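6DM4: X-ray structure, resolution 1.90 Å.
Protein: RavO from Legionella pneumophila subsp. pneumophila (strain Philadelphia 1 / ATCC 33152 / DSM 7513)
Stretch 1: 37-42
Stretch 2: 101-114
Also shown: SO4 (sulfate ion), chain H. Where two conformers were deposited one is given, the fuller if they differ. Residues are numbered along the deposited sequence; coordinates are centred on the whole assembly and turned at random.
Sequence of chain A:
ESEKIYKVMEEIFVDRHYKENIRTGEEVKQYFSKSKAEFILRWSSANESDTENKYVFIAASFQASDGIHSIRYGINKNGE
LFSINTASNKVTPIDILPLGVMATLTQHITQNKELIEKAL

Stretch 1 37-42: AEFILR
Stretch 2, residues 101-114: VMATLTQHITQNKE

A short extended segment can meet a helix through side-chain packing without a hydrogen bond between them, and this pair from RavO is a compact example. Residues 101-114 are helical throughout, with phi/psi near -65/-42; the segment 37-42 turns at Glu38 (-74/-36), then extends through Phe39 (-161/164), Ile40, Leu41 and Arg42 at phi -112 to -157 and psi near 160. Strand and helix axes approach to 11.0 Å, their N-to-C directions 115° apart. The nearest CA pairs give the register: Glu38 with Thr110 and Phe39 with Ile109, each at 7.6 Å, and Leu41 with Leu105 at 9.4 Å. The contact buries 393 Å².

Apolar packing dominates. Extended geometry sends alternate residues to opposite sides, so Phe39 and Leu41 point toward the helix while Ile40 points away. Phe39 (chi1 p, chi2 -87°), with the largest covered area (93 Å²), lays one ring face over Ile109 CB; its CB lies 3.6 Å from Ile109 CG2, and its CZ 4.2 Å from Met102 CE at the ring edge. Leu41 (m, t) sets CD1 3.6 Å from Met102 SD and 4.2 Å from Leu105 CD1, and CD2 3.8 Å from Ile109 CD1. Leu105 and Ile109 (both m, t) are buried like Phe39 and Leu41, where apolar side chains forfeit no polar partner; flexible Met102 (m, m, m) leaves sideways yet reaches both partners.

Polar groups find partners without bridging the stretches. Thr106 OG1 (chi1 m) lies 3.6 Å from Phe39 CZ, at the ring edge. Thr110 OG1 (chi1 p) donates to Thr106 O at 2.7 Å, leaving Thr110 CG2 4.2 Å from Phe39 CD1. Exposed Glu38 (m, m), its carboxylate free to meet solvent, brings OE1 within 3.4 Å of Lys113 CE (t, t, t, p), whose NZ bonds elsewhere in the structure. Glu38 N hydrogen-bonds a sulfate ion, probably from the crystallisation liquor, at 2.9 Å to O2 and 3.1 Å to O3.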

# COMPACT_ATOMS: atom_id res chain seq x y z
N ALA A 37 -10.42 -7.80 -16.72
CA ALA A 37 -10.38 -6.57 -15.94
C ALA A 37 -10.18 -5.36 -16.85
O ALA A 37 -9.53 -5.44 -17.89
CB ALA A 37 -9.26 -6.63 -14.91
N GLU A 38 -10.74 -4.22 -16.43
CA GLU A 38 -10.61 -3.02 -17.26
C GLU A 38 -9.20 -2.44 -17.17
O GLU A 38 -8.68 -1.92 -18.16
CB GLU A 38 -11.65 -1.97 -16.86
CG GLU A 38 -13.05 -2.26 -17.39
CD GLU A 38 -13.13 -2.31 -18.91
OE1 GLU A 38 -12.42 -1.52 -19.58
OE2 GLU A 38 -13.89 -3.14 -19.44
N PHE A 39 -8.58 -2.51 -15.99
CA PHE A 39 -7.19 -2.08 -15.86
C PHE A 39 -6.61 -2.69 -14.60
O PHE A 39 -7.34 -3.18 -13.74
CB PHE A 39 -7.05 -0.55 -15.83
CG PHE A 39 -7.60 0.09 -14.58
CD1 PHE A 39 -8.94 0.45 -14.49
CD2 PHE A 39 -6.77 0.37 -13.50
CE1 PHE A 39 -9.44 1.05 -13.34
CE2 PHE A 39 -7.27 0.97 -12.34
CZ PHE A 39 -8.61 1.31 -12.26
N ILE A 40 -5.28 -2.67 -14.51
CA ILE A 40 -4.60 -2.97 -13.26
C ILE A 40 -3.68 -1.82 -12.90
O ILE A 40 -3.28 -1.01 -13.74
CB ILE A 40 -3.79 -4.28 -13.33
CG1 ILE A 40 -2.68 -4.18 -14.40
CG2 ILE A 40 -4.73 -5.43 -13.58
CD1 ILE A 40 -1.75 -5.39 -14.44
N LEU A 41 -3.34 -1.76 -11.62
CA LEU A 41 -2.26 -0.94 -11.11
C LEU A 41 -1.15 -1.86 -10.61
O LEU A 41 -1.40 -3.00 -10.20
CB LEU A 41 -2.74 -0.04 -9.97
CG LEU A 41 -3.82 0.97 -10.38
CD1 LEU A 41 -4.37 1.67 -9.17
CD2 LEU A 41 -3.24 1.97 -11.35
N ARG A 42 0.09 -1.38 -10.68
CA ARG A 42 1.22 -2.24 -10.37
C ARG A 42 2.40 -1.38 -9.97
O ARG A 42 2.43 -0.17 -10.22
CB ARG A 42 1.60 -3.12 -11.56
CG ARG A 42 1.83 -2.35 -12.85
CD ARG A 42 2.14 -3.27 -14.01
NE ARG A 42 2.31 -2.54 -15.26
CZ ARG A 42 3.41 -1.87 -15.59
NH1 ARG A 42 4.44 -1.84 -14.76
NH2 ARG A 42 3.48 -1.24 -16.76
N VAL A 101 -8.45 9.11 -4.37
CA VAL A 101 -7.35 8.84 -5.29
C VAL A 101 -7.74 7.76 -6.30
O VAL A 101 -7.51 7.91 -7.50
CB VAL A 101 -6.08 8.46 -4.52
CG1 VAL A 101 -4.98 8.04 -5.48
CG2 VAL A 101 -5.63 9.62 -3.64
N MET A 102 -8.31 6.66 -5.82
CA MET A 102 -8.67 5.59 -6.74
C MET A 102 -9.76 6.04 -7.70
O MET A 102 -9.74 5.69 -8.89
CB MET A 102 -9.12 4.34 -5.98
CG MET A 102 -8.01 3.35 -5.61
SD MET A 102 -6.83 2.96 -6.93
CE MET A 102 -7.93 2.53 -8.28
N ALA A 103 -10.72 6.83 -7.21
CA ALA A 103 -11.71 7.42 -8.10
C ALA A 103 -11.06 8.29 -9.16
O ALA A 103 -11.55 8.37 -10.29
CB ALA A 103 -12.74 8.22 -7.31
N THR A 104 -9.95 8.94 -8.81
CA THR A 104 -9.25 9.80 -9.76
C THR A 104 -8.51 8.98 -10.80
O THR A 104 -8.66 9.19 -12.01
CB THR A 104 -8.27 10.72 -9.01
OG1 THR A 104 -8.99 11.51 -8.06
CG2 THR A 104 -7.56 11.64 -9.99
N LEU A 105 -7.68 8.03 -10.34
CA LEU A 105 -6.93 7.17 -11.26
C LEU A 105 -7.87 6.42 -12.19
O LEU A 105 -7.59 6.30 -13.39
CB LEU A 105 -6.07 6.20 -10.46
CG LEU A 105 -4.82 6.81 -9.83
CD1 LEU A 105 -4.19 5.85 -8.83
CD2 LEU A 105 -3.82 7.20 -10.92
N THR A 106 -9.00 5.93 -11.67
CA THR A 106 -9.95 5.21 -12.51
C THR A 106 -10.42 6.08 -13.67
O THR A 106 -10.49 5.61 -14.82
CB THR A 106 -11.14 4.74 -11.67
OG1 THR A 106 -10.68 3.80 -10.69
CG2 THR A 106 -12.18 4.08 -12.55
N GLN A 107 -10.73 7.35 -13.40
CA GLN A 107 -11.15 8.24 -14.48
C GLN A 107 -10.02 8.51 -15.46
O GLN A 107 -10.24 8.52 -16.67
CB GLN A 107 -11.69 9.55 -13.90
CG GLN A 107 -13.00 9.39 -13.16
CD GLN A 107 -14.09 8.82 -14.05
OE1 GLN A 107 -14.27 9.26 -15.19
NE2 GLN A 107 -14.82 7.84 -13.54
N HIS A 108 -8.81 8.75 -14.96
CA HIS A 108 -7.68 9.04 -15.85
C HIS A 108 -7.35 7.84 -16.73
O HIS A 108 -7.01 8.01 -17.91
CB HIS A 108 -6.46 9.44 -15.02
CG HIS A 108 -5.35 10.05 -15.82
ND1 HIS A 108 -4.35 9.30 -16.41
CD2 HIS A 108 -5.07 11.34 -16.12
CE1 HIS A 108 -3.52 10.11 -17.04
NE2 HIS A 108 -3.93 11.35 -16.88
N ILE A 109 -7.46 6.63 -16.18
CA ILE A 109 -7.10 5.43 -16.93
C ILE A 109 -8.20 5.04 -17.91
O ILE A 109 -7.94 4.76 -19.08
CB ILE A 109 -6.79 4.28 -15.96
CG1 ILE A 109 -5.52 4.58 -15.16
CG2 ILE A 109 -6.61 2.96 -16.72
CD1 ILE A 109 -5.47 3.93 -13.79
N THR A 110 -9.46 4.99 -17.45
CA THR A 110 -10.52 4.50 -18.31
C THR A 110 -10.85 5.49 -19.42
O THR A 110 -11.16 5.07 -20.54
CB THR A 110 -11.78 4.19 -17.50
OG1 THR A 110 -12.23 5.37 -16.83
CG2 THR A 110 -11.50 3.10 -16.46
N GLN A 111 -10.78 6.79 -19.15
CA GLN A 111 -10.95 7.77 -20.22
C GLN A 111 -9.82 7.67 -21.23
O GLN A 111 -10.05 7.80 -22.44
CB GLN A 111 -11.05 9.18 -19.64
CG GLN A 111 -12.33 9.45 -18.85
CD GLN A 111 -12.46 10.91 -18.43
OE1 GLN A 111 -12.01 11.82 -19.13
NE2 GLN A 111 -13.10 11.15 -17.29
N ASN A 112 -8.59 7.44 -20.76
CA ASN A 112 -7.47 7.26 -21.68
C ASN A 112 -7.64 6.00 -22.51
O ASN A 112 -7.34 5.99 -23.71
CB ASN A 112 -6.15 7.22 -20.90
CG ASN A 112 -5.43 8.54 -20.93
OD1 ASN A 112 -5.26 9.14 -21.99
ND2 ASN A 112 -5.01 9.02 -19.76
N LYS A 113 -8.12 4.92 -21.88
CA LYS A 113 -8.44 3.71 -22.64
C LYS A 113 -9.51 3.99 -23.68
O LYS A 113 -9.48 3.44 -24.79
CB LYS A 113 -8.88 2.60 -21.69
CG LYS A 113 -9.28 1.30 -22.37
CD LYS A 113 -9.53 0.20 -21.34
CE LYS A 113 -10.10 -1.04 -21.98
NZ LYS A 113 -9.31 -1.40 -23.19
N GLU A 114 -10.48 4.85 -23.34
CA GLU A 114 -11.54 5.19 -24.28
C GLU A 114 -10.98 5.89 -25.51
O GLU A 114 -11.39 5.59 -26.64
CB GLU A 114 -12.59 6.06 -23.59
CG GLU A 114 -13.75 6.46 -24.47
CD GLU A 114 -15.01 6.73 -23.67
OE1 GLU A 114 -14.96 6.64 -22.43
OE2 GLU A 114 -16.06 7.03 -24.29
S SO4 H . -12.59 -4.04 -13.42
O1 SO4 H . -12.50 -5.30 -12.69
O2 SO4 H . -13.08 -4.30 -14.77
O3 SO4 H . -11.27 -3.42 -13.50
O4 SO4 H . -13.52 -3.14 -12.74